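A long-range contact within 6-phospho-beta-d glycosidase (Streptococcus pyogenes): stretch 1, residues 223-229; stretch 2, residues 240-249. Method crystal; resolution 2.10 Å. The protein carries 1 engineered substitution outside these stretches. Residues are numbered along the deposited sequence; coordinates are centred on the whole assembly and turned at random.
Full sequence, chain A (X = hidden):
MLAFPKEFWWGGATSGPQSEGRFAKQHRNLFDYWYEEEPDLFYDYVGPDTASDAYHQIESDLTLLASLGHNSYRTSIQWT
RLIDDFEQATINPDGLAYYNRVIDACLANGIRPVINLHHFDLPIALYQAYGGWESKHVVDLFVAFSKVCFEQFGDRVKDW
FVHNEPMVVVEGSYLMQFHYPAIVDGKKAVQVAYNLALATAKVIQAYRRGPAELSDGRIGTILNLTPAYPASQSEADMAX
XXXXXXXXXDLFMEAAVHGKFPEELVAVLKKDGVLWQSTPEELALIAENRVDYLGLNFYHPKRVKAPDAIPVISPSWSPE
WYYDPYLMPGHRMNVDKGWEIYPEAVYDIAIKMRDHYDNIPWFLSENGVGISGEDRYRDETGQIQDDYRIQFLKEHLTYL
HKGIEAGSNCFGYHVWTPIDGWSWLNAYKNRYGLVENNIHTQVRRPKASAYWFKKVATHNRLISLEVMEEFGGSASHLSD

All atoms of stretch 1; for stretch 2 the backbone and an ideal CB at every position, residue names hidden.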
# COMPACT_ATOMS: atom_id res chain seq x y z
N LEU A 223 3.76 2.03 4.58
CA LEU A 223 3.21 3.27 5.08
C LEU A 223 3.41 4.39 4.06
O LEU A 223 3.96 4.14 3.02
CB LEU A 223 3.82 3.65 6.42
CG LEU A 223 3.68 2.65 7.54
CD1 LEU A 223 4.30 3.20 8.80
CD2 LEU A 223 2.24 2.26 7.82
N ASN A 224 2.84 5.58 4.33
CA ASN A 224 3.08 6.84 3.57
C ASN A 224 3.92 7.78 4.41
O ASN A 224 3.68 7.99 5.63
CB ASN A 224 1.78 7.53 3.24
CG ASN A 224 1.17 7.09 1.89
OD1 ASN A 224 1.49 7.67 0.82
ND2 ASN A 224 0.23 6.10 1.94
N LEU A 225 4.95 8.33 3.81
CA LEU A 225 5.65 9.39 4.47
C LEU A 225 5.58 10.67 3.59
O LEU A 225 6.40 11.56 3.72
CB LEU A 225 7.08 8.93 4.78
CG LEU A 225 7.93 9.40 5.96
CD1 LEU A 225 7.24 9.48 7.30
CD2 LEU A 225 9.11 8.46 6.05
N THR A 226 4.57 10.74 2.74
CA THR A 226 4.36 11.93 1.86
C THR A 226 4.34 13.22 2.70
O THR A 226 3.61 13.29 3.64
CB THR A 226 3.09 11.75 1.05
OG1 THR A 226 3.18 10.53 0.28
CG2 THR A 226 2.83 12.97 0.09
N PRO A 227 5.24 14.20 2.45
CA PRO A 227 5.16 15.40 3.21
C PRO A 227 3.82 16.14 3.01
O PRO A 227 3.21 16.03 1.93
CB PRO A 227 6.28 16.26 2.61
CG PRO A 227 7.23 15.27 2.04
CD PRO A 227 6.28 14.28 1.42
N ALA A 228 3.36 16.84 4.05
CA ALA A 228 2.18 17.74 3.96
C ALA A 228 2.77 19.14 3.83
O ALA A 228 3.12 19.77 4.83
CB ALA A 228 1.31 17.58 5.18
N TYR A 229 3.05 19.58 2.60
CA TYR A 229 3.79 20.82 2.39
C TYR A 229 2.86 22.00 2.75
O TYR A 229 1.75 22.06 2.23
CB TYR A 229 4.24 20.98 0.92
CG TYR A 229 5.30 19.99 0.44
CD1 TYR A 229 6.53 19.84 1.12
CD2 TYR A 229 5.10 19.28 -0.70
CE1 TYR A 229 7.50 18.97 0.64
CE2 TYR A 229 6.05 18.41 -1.18
CZ TYR A 229 7.24 18.25 -0.52
OH TYR A 229 8.10 17.35 -1.05
N UNK A 240 -1.15 24.05 10.43
CA UNK A 240 -1.91 23.11 9.61
C UNK A 240 -1.08 21.89 9.10
O UNK A 240 -1.53 20.73 9.23
CB UNK A 240 -2.49 23.87 8.41
N UNK A 241 0.08 22.16 8.50
CA UNK A 241 1.02 21.11 7.99
C UNK A 241 1.52 20.22 9.09
O UNK A 241 1.54 18.99 8.96
CB UNK A 241 2.22 21.75 7.29
N UNK A 242 1.81 20.87 10.22
CA UNK A 242 2.26 20.18 11.40
C UNK A 242 1.22 19.17 11.82
O UNK A 242 1.58 17.99 12.06
CB UNK A 242 2.55 21.17 12.53
N UNK A 243 -0.04 19.58 11.95
CA UNK A 243 -1.02 18.62 12.40
C UNK A 243 -1.28 17.59 11.31
O UNK A 243 -1.41 16.41 11.61
CB UNK A 243 -2.32 19.32 12.80
N UNK A 244 -1.30 17.98 10.04
CA UNK A 244 -1.53 17.02 9.00
C UNK A 244 -0.45 15.91 8.97
O UNK A 244 -0.75 14.74 8.64
CB UNK A 244 -1.59 17.74 7.65
N UNK A 245 0.77 16.27 9.35
CA UNK A 245 1.87 15.27 9.45
C UNK A 245 1.65 14.41 10.63
O UNK A 245 1.76 13.20 10.50
CB UNK A 245 3.25 15.93 9.55
N UNK A 246 1.29 15.00 11.76
CA UNK A 246 1.07 14.19 12.97
C UNK A 246 0.12 13.03 12.74
O UNK A 246 0.38 11.92 13.23
CB UNK A 246 0.52 15.07 14.10
N UNK A 247 -1.02 13.32 12.09
CA UNK A 247 -2.04 12.36 11.77
C UNK A 247 -1.64 11.46 10.59
O UNK A 247 -1.64 10.26 10.74
CB UNK A 247 -3.35 13.09 11.46
N UNK A 248 -1.38 12.04 9.43
CA UNK A 248 -1.24 11.24 8.20
C UNK A 248 0.07 10.43 8.14
O UNK A 248 0.12 9.44 7.45
CB UNK A 248 -1.32 12.16 6.98
N UNK A 249 1.10 10.89 8.85
CA UNK A 249 2.41 10.26 8.82
C UNK A 249 2.82 9.70 10.19
O UNK A 249 3.06 8.48 10.30
CB UNK A 249 3.45 11.27 8.33

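Stretch 2 runs as a helix past a segment of stretch 1 that has strand at both ends and loop between. The backbone approaches most closely in two places: position 241 lies against Ala228 (CA to CA 5.4 Å), and position 249 lies against Leu225 (CA to CA 5.5 Å).

Position 240 has nothing of stretch 1 within 5.5 Å of its ideal CB. Stretch 1 therefore sets no preference, and many residues would do. The deposited residue is Ala240. Its O accepts the helix bond from the N of position 244, at 2.9 Å.

At position 241, CA-to-CB points toward stretch 1. The ideal CB is already 3.3 Å from Ala228 O, which is tight. A small residue suits best, glycine or alanine, perhaps serine. The residue is Ala241, and its CB sits 3.3 Å from Ala228 O. The methyl packs tightly on the carbonyl, with no atom beyond CB.

Position 242 points away, and 243 is out of reach of stretch 1. Neither is restricted by it, although proline inside the helix would lack the N-H for the helix bond. They are His242 and Phe243, both with chi1 t.

Position 244 points toward stretch 1 again, one turn after 241. Its ideal CB is 3.8 Å from Ala228 CB, a methyl with no polar group to offer. A small apolar side chain fits, with alanine the simplest choice. Ala244 is deposited, and the two methyls, Ala228 CB and Ala244 CB, meet at 3.9 Å in an apolar contact.

Position 245 points sideways, with its ideal CB 5.1 Å from Ala228 CB. That leaves room for a longer chain to bend back. Stretch 1 offers the backbone N of Ala228, a donor, so a side chain with an acceptor at its end would suit: glutamate or glutamine. The residue is Glu245. Its end comes nearer than its CB, and Ala228 N donates to Glu245 OE2 at 2.6 Å with a nearly straight angle of 167°. This is the one direct hydrogen bond assigned between the stretches. Glu245 OE2 also lies 3.4 Å from Pro227 CA, so the carboxylate packs on the backbone just before the donor.

Positions 246 and 247 are out of reach, and stretch 1 leaves their choice free. They are Leu246 and Trp247.

Position 248 points sideways, with no stretch 1 atom within 5.5 Å of its ideal CB. Several residues would serve. Asn248 turns to its own helix: its ND2 donates to Ala244 O at 2.7 Å.

Position 249 points toward stretch 1 within a wider pi-type turn. Its ideal CB is 4.3 Å from both Asn224 O and Leu225 CD1, and 5.1 Å from Thr226 O. With two carbonyls nearby, a short polar side chain able to donate is favoured, such as asparagine or serine. The residue is Asn249, chi1 m, with the largest covered area of stretch 2. Its amide is probably turned over in the model, so its individual atoms carry no argument. A water also joins the backbones, donating to Asn224 O at 2.7 Å and Asn249 O at 2.8 Å.

Stretch 2, residues 240-249: AAHFAELWNN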
# COMPACT_ATOMS: atom_id res chain seq x y z
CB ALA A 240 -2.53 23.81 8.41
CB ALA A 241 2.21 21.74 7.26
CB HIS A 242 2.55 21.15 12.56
CG HIS A 242 3.16 20.47 13.74
ND1 HIS A 242 4.43 19.93 13.71
CD2 HIS A 242 2.66 20.16 14.94
CE1 HIS A 242 4.70 19.37 14.86
NE2 HIS A 242 3.64 19.48 15.62
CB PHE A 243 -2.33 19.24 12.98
CG PHE A 243 -3.30 18.18 13.45
CD1 PHE A 243 -3.19 17.61 14.71
CD2 PHE A 243 -4.20 17.62 12.56
CE1 PHE A 243 -4.02 16.56 15.07
CE2 PHE A 243 -5.04 16.55 12.94
CZ PHE A 243 -4.95 16.03 14.18
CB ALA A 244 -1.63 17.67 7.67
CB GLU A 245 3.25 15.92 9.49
CG GLU A 245 3.45 16.73 8.21
CD GLU A 245 4.72 16.51 7.47
OE1 GLU A 245 5.63 15.96 8.07
OE2 GLU A 245 4.78 16.91 6.28
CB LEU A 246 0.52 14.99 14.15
CG LEU A 246 1.41 15.87 14.97
CD1 LEU A 246 0.52 16.59 15.98
CD2 LEU A 246 2.45 15.04 15.69
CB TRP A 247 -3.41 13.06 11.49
CG TRP A 247 -4.47 12.13 11.05
CD1 TRP A 247 -4.89 11.96 9.76
CD2 TRP A 247 -5.29 11.26 11.85
NE1 TRP A 247 -5.85 11.01 9.70
CE2 TRP A 247 -6.10 10.55 10.98
CE3 TRP A 247 -5.38 10.98 13.22
CZ2 TRP A 247 -7.01 9.62 11.41
CZ3 TRP A 247 -6.28 10.07 13.64
CH2 TRP A 247 -7.08 9.38 12.75
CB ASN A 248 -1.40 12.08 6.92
CG ASN A 248 -2.79 12.68 6.79
OD1 ASN A 248 -3.75 11.98 6.46
ND2 ASN A 248 -2.93 13.96 7.16
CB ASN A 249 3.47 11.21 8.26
CG ASN A 249 3.16 11.59 6.82
OD1 ASN A 249 2.39 10.91 6.15
ND2 ASN A 249 3.76 12.62 6.34
O HOH W 1 2.81 6.88 7.96
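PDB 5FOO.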